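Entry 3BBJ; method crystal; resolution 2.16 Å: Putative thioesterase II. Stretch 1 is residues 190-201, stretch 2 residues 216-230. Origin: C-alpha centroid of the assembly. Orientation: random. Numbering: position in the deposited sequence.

Stretch 1 (190-201) DPLAFLPLAVDA
Stretch 2 (216-230) PTVELTWHLRAIPEP

A short helix beginning at Pro-191 (phi/psi -65/-35 at Leu-192) and the type I turn that follows, Ala-198 to Ala-201, pack across a strand ending at Leu-224 and the loop after it. The helix and strand axes approach to 10.0 Å and run nearly antiparallel, at 150°, so the start of stretch 2 meets the end of stretch 1. No hydrogen bond crosses the contact; the two stretches bury 565 Å², both sides summed, mostly through apolar side chains.

Thr-217 (chi1 m) faces Asp-200 loosely, OG1 to OD1 4.5 Å, and both atoms find hydrogen bonds elsewhere in the structure. After a corner at Val-218 (-97/-47), side chains alternate along extended backbone, -139/128 at Leu-220. The rule is simple: every second strand residue supplies the apolar face. Leu-220, Trp-222 and Leu-224 point their CA-to-CB bonds toward stretch 1, while Glu-219, Thr-221 and His-223 stay out of reach. Thr-221 OG1 instead donates to Glu-219 OE2 at 2.6 Å. Leu-220 (t, t) sets CD1 3.9 Å from Val-199 CG2.

Trp-222, with chi1 p and chi2 -90°, is the largest contributor, covered over 83 Å². Val-199 (m) lies over one face of its ring, CG1 to CG 4.3 Å; the far end of the indole reaches Leu-195, CH2 to CB 3.7 Å, and Pro-196, CZ2 to CD 4.1 Å. Pro-196 has no amide hydrogen to give, and the helix kinks here.

Leu-224 (t, p) meets two leucines, both m, t: its CD1 is 3.3 Å from Leu-195 CD1 and 3.7 Å from Leu-192 CD2, its CD2 3.6 Å from Leu-192 CD2. Ile-227 (m, m) brings CD1 4.1 Å from Leu-192 CD1. Pro-228 (-84/152) sets CD 3.6 Å from Leu-192 CD2 and CG 3.7 Å from Pro-191 CB. Glu-229 turns away, and Pro-230 closes the contact, its CA 5.6 Å from Pro-191 CA.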

# COMPACT_ATOMS: atom_id res chain seq x y z
N ASP A 190 -13.45 11.60 17.24
CA ASP A 190 -13.58 10.37 16.48
C ASP A 190 -12.21 9.95 15.90
O ASP A 190 -11.82 10.39 14.81
CB ASP A 190 -14.61 10.51 15.36
CG ASP A 190 -14.81 9.21 14.58
OD1 ASP A 190 -14.62 8.12 15.17
OD2 ASP A 190 -15.15 9.28 13.37
N PRO A 191 -11.48 9.09 16.63
CA PRO A 191 -10.18 8.60 16.20
C PRO A 191 -10.13 8.10 14.76
O PRO A 191 -9.15 8.33 14.05
CB PRO A 191 -9.93 7.40 17.13
CG PRO A 191 -10.72 7.66 18.32
CD PRO A 191 -11.88 8.52 17.93
N LEU A 192 -11.19 7.43 14.33
CA LEU A 192 -11.22 6.82 13.00
C LEU A 192 -11.16 7.85 11.92
O LEU A 192 -10.57 7.62 10.86
CB LEU A 192 -12.47 5.97 12.84
CG LEU A 192 -12.48 4.73 13.74
CD1 LEU A 192 -13.91 4.22 13.92
CD2 LEU A 192 -11.54 3.67 13.14
N ALA A 193 -11.79 9.00 12.19
CA ALA A 193 -11.80 10.12 11.26
C ALA A 193 -10.41 10.71 11.12
O ALA A 193 -10.05 11.23 10.08
CB ALA A 193 -12.80 11.19 11.74
N PHE A 194 -9.62 10.61 12.19
CA PHE A 194 -8.29 11.23 12.30
C PHE A 194 -7.15 10.35 11.79
O PHE A 194 -6.08 10.86 11.46
CB PHE A 194 -8.06 11.60 13.78
CG PHE A 194 -6.63 11.95 14.14
CD1 PHE A 194 -6.03 13.09 13.63
CD2 PHE A 194 -5.92 11.17 15.05
CE1 PHE A 194 -4.71 13.43 13.99
CE2 PHE A 194 -4.61 11.50 15.42
CZ PHE A 194 -4.00 12.63 14.89
N LEU A 195 -7.38 9.04 11.71
CA LEU A 195 -6.33 8.12 11.23
C LEU A 195 -5.73 8.52 9.88
O LEU A 195 -4.50 8.55 9.74
CB LEU A 195 -6.83 6.66 11.23
CG LEU A 195 -7.06 6.03 12.62
CD1 LEU A 195 -7.53 4.61 12.53
CD2 LEU A 195 -5.79 6.10 13.46
N PRO A 196 -6.57 8.86 8.88
CA PRO A 196 -6.00 9.26 7.58
C PRO A 196 -5.07 10.48 7.63
O PRO A 196 -4.12 10.58 6.83
CB PRO A 196 -7.23 9.52 6.70
CG PRO A 196 -8.42 9.59 7.64
CD PRO A 196 -8.05 8.85 8.90
N LEU A 197 -5.32 11.40 8.57
CA LEU A 197 -4.39 12.52 8.79
C LEU A 197 -3.17 12.05 9.57
O LEU A 197 -2.03 12.39 9.24
CB LEU A 197 -5.06 13.69 9.54
CG LEU A 197 -4.16 14.87 9.96
CD1 LEU A 197 -3.39 15.43 8.79
CD2 LEU A 197 -4.95 15.98 10.61
N ALA A 198 -3.42 11.28 10.63
CA ALA A 198 -2.36 10.76 11.50
C ALA A 198 -1.26 10.06 10.74
O ALA A 198 -0.09 10.29 10.99
CB ALA A 198 -2.97 9.83 12.54
N VAL A 199 -1.61 9.22 9.77
CA VAL A 199 -0.63 8.45 9.02
C VAL A 199 0.33 9.34 8.22
O VAL A 199 1.40 8.89 7.81
CB VAL A 199 -1.30 7.43 8.03
CG1 VAL A 199 -2.31 6.56 8.73
CG2 VAL A 199 -1.99 8.13 6.90
N ASP A 200 -0.09 10.58 7.96
CA ASP A 200 0.70 11.58 7.22
C ASP A 200 0.98 12.82 8.06
O ASP A 200 1.25 13.88 7.51
CB ASP A 200 -0.03 12.03 5.93
CG ASP A 200 0.90 12.77 4.96
OD1 ASP A 200 2.09 12.39 4.83
OD2 ASP A 200 0.44 13.71 4.30
N ALA A 201 0.92 12.69 9.38
CA ALA A 201 1.11 13.86 10.24
C ALA A 201 2.50 13.94 10.88
O ALA A 201 2.71 14.77 11.79
CB ALA A 201 0.02 13.88 11.34
N PRO A 216 6.56 15.60 -2.27
CA PRO A 216 5.15 15.32 -2.42
C PRO A 216 4.92 13.81 -2.51
O PRO A 216 5.72 13.08 -3.13
CB PRO A 216 4.76 16.00 -3.74
CG PRO A 216 5.99 16.66 -4.27
CD PRO A 216 7.17 16.25 -3.44
N THR A 217 3.85 13.36 -1.84
CA THR A 217 3.46 11.96 -1.88
C THR A 217 3.00 11.62 -3.27
O THR A 217 2.30 12.39 -3.92
CB THR A 217 2.30 11.65 -0.92
OG1 THR A 217 2.66 12.10 0.38
CG2 THR A 217 2.02 10.16 -0.87
N VAL A 218 3.41 10.44 -3.74
CA VAL A 218 2.95 9.94 -5.01
C VAL A 218 1.79 8.97 -4.76
O VAL A 218 0.76 9.07 -5.42
CB VAL A 218 4.08 9.28 -5.80
CG1 VAL A 218 3.49 8.56 -7.00
CG2 VAL A 218 5.09 10.34 -6.21
N GLU A 219 1.97 8.06 -3.79
CA GLU A 219 0.96 7.06 -3.47
C GLU A 219 0.99 6.75 -1.98
O GLU A 219 2.04 6.67 -1.40
CB GLU A 219 1.21 5.77 -4.28
CG GLU A 219 0.00 4.77 -4.36
CD GLU A 219 -0.24 3.96 -3.10
OE1 GLU A 219 0.72 3.61 -2.39
OE2 GLU A 219 -1.42 3.66 -2.83
N LEU A 220 -0.18 6.62 -1.36
CA LEU A 220 -0.29 6.14 0.02
C LEU A 220 -1.47 5.19 0.08
O LEU A 220 -2.57 5.51 -0.38
CB LEU A 220 -0.47 7.30 1.01
CG LEU A 220 -0.64 6.99 2.51
CD1 LEU A 220 -0.37 8.21 3.38
CD2 LEU A 220 -2.02 6.42 2.84
N THR A 221 -1.21 4.00 0.63
CA THR A 221 -2.22 3.03 0.98
C THR A 221 -2.09 2.73 2.47
O THR A 221 -0.99 2.50 2.96
CB THR A 221 -2.06 1.72 0.24
OG1 THR A 221 -2.26 1.92 -1.16
CG2 THR A 221 -3.10 0.71 0.76
N TRP A 222 -3.21 2.74 3.17
CA TRP A 222 -3.22 2.43 4.59
C TRP A 222 -4.42 1.54 4.99
O TRP A 222 -5.48 1.58 4.38
CB TRP A 222 -3.13 3.71 5.43
CG TRP A 222 -4.41 4.40 5.64
CD1 TRP A 222 -4.96 5.35 4.84
CD2 TRP A 222 -5.33 4.21 6.72
NE1 TRP A 222 -6.16 5.77 5.35
CE2 TRP A 222 -6.42 5.07 6.49
CE3 TRP A 222 -5.34 3.38 7.84
CZ2 TRP A 222 -7.52 5.13 7.36
CZ3 TRP A 222 -6.42 3.44 8.70
CH2 TRP A 222 -7.49 4.32 8.46
N HIS A 223 -4.21 0.71 5.99
CA HIS A 223 -5.21 -0.25 6.40
C HIS A 223 -5.62 -0.08 7.87
O HIS A 223 -4.76 0.09 8.74
CB HIS A 223 -4.65 -1.66 6.21
CG HIS A 223 -4.16 -1.94 4.83
ND1 HIS A 223 -5.00 -1.97 3.74
CD2 HIS A 223 -2.92 -2.23 4.36
CE1 HIS A 223 -4.30 -2.25 2.65
NE2 HIS A 223 -3.04 -2.41 3.00
N LEU A 224 -6.92 -0.13 8.12
CA LEU A 224 -7.48 -0.05 9.47
C LEU A 224 -7.60 -1.48 9.97
O LEU A 224 -8.29 -2.27 9.34
CB LEU A 224 -8.87 0.57 9.44
CG LEU A 224 -9.57 0.72 10.80
CD1 LEU A 224 -8.76 1.65 11.70
CD2 LEU A 224 -10.99 1.21 10.61
N ARG A 225 -6.97 -1.78 11.11
CA ARG A 225 -6.87 -3.15 11.62
C ARG A 225 -7.70 -3.47 12.87
O ARG A 225 -7.99 -4.64 13.14
CB ARG A 225 -5.40 -3.44 11.92
CG ARG A 225 -4.45 -3.29 10.71
CD ARG A 225 -4.97 -3.99 9.46
NE ARG A 225 -5.41 -5.37 9.73
CZ ARG A 225 -4.60 -6.42 9.86
NH1 ARG A 225 -3.28 -6.31 9.76
NH2 ARG A 225 -5.13 -7.62 10.10
N ALA A 226 -8.00 -2.43 13.64
CA ALA A 226 -8.80 -2.52 14.86
C ALA A 226 -9.43 -1.15 15.07
O ALA A 226 -8.95 -0.15 14.53
CB ALA A 226 -7.93 -2.87 16.05
N ILE A 227 -10.52 -1.11 15.84
CA ILE A 227 -11.21 0.11 16.16
C ILE A 227 -10.56 0.68 17.42
O ILE A 227 -10.65 0.06 18.48
CB ILE A 227 -12.71 -0.16 16.43
CG1 ILE A 227 -13.40 -0.78 15.20
CG2 ILE A 227 -13.41 1.12 16.88
CD1 ILE A 227 -13.48 0.13 13.96
N PRO A 228 -9.92 1.86 17.32
CA PRO A 228 -9.25 2.40 18.48
C PRO A 228 -10.19 3.16 19.39
O PRO A 228 -11.20 3.73 18.95
CB PRO A 228 -8.25 3.39 17.87
CG PRO A 228 -8.95 3.91 16.69
CD PRO A 228 -9.81 2.77 16.16
N GLU A 229 -9.85 3.17 20.68
CA GLU A 229 -10.56 4.02 21.62
C GLU A 229 -9.87 5.39 21.52
O GLU A 229 -8.69 5.46 21.18
CB GLU A 229 -10.51 3.45 23.04
CG GLU A 229 -11.80 3.61 23.85
CD GLU A 229 -13.01 2.88 23.23
OE1 GLU A 229 -12.94 1.64 23.11
OE2 GLU A 229 -14.02 3.54 22.90
N PRO A 230 -10.61 6.49 21.80
CA PRO A 230 -10.00 7.83 21.74
C PRO A 230 -8.72 7.98 22.55
O PRO A 230 -8.50 7.25 23.52
CB PRO A 230 -11.10 8.74 22.28
CG PRO A 230 -12.38 8.03 21.97
CD PRO A 230 -12.05 6.57 22.15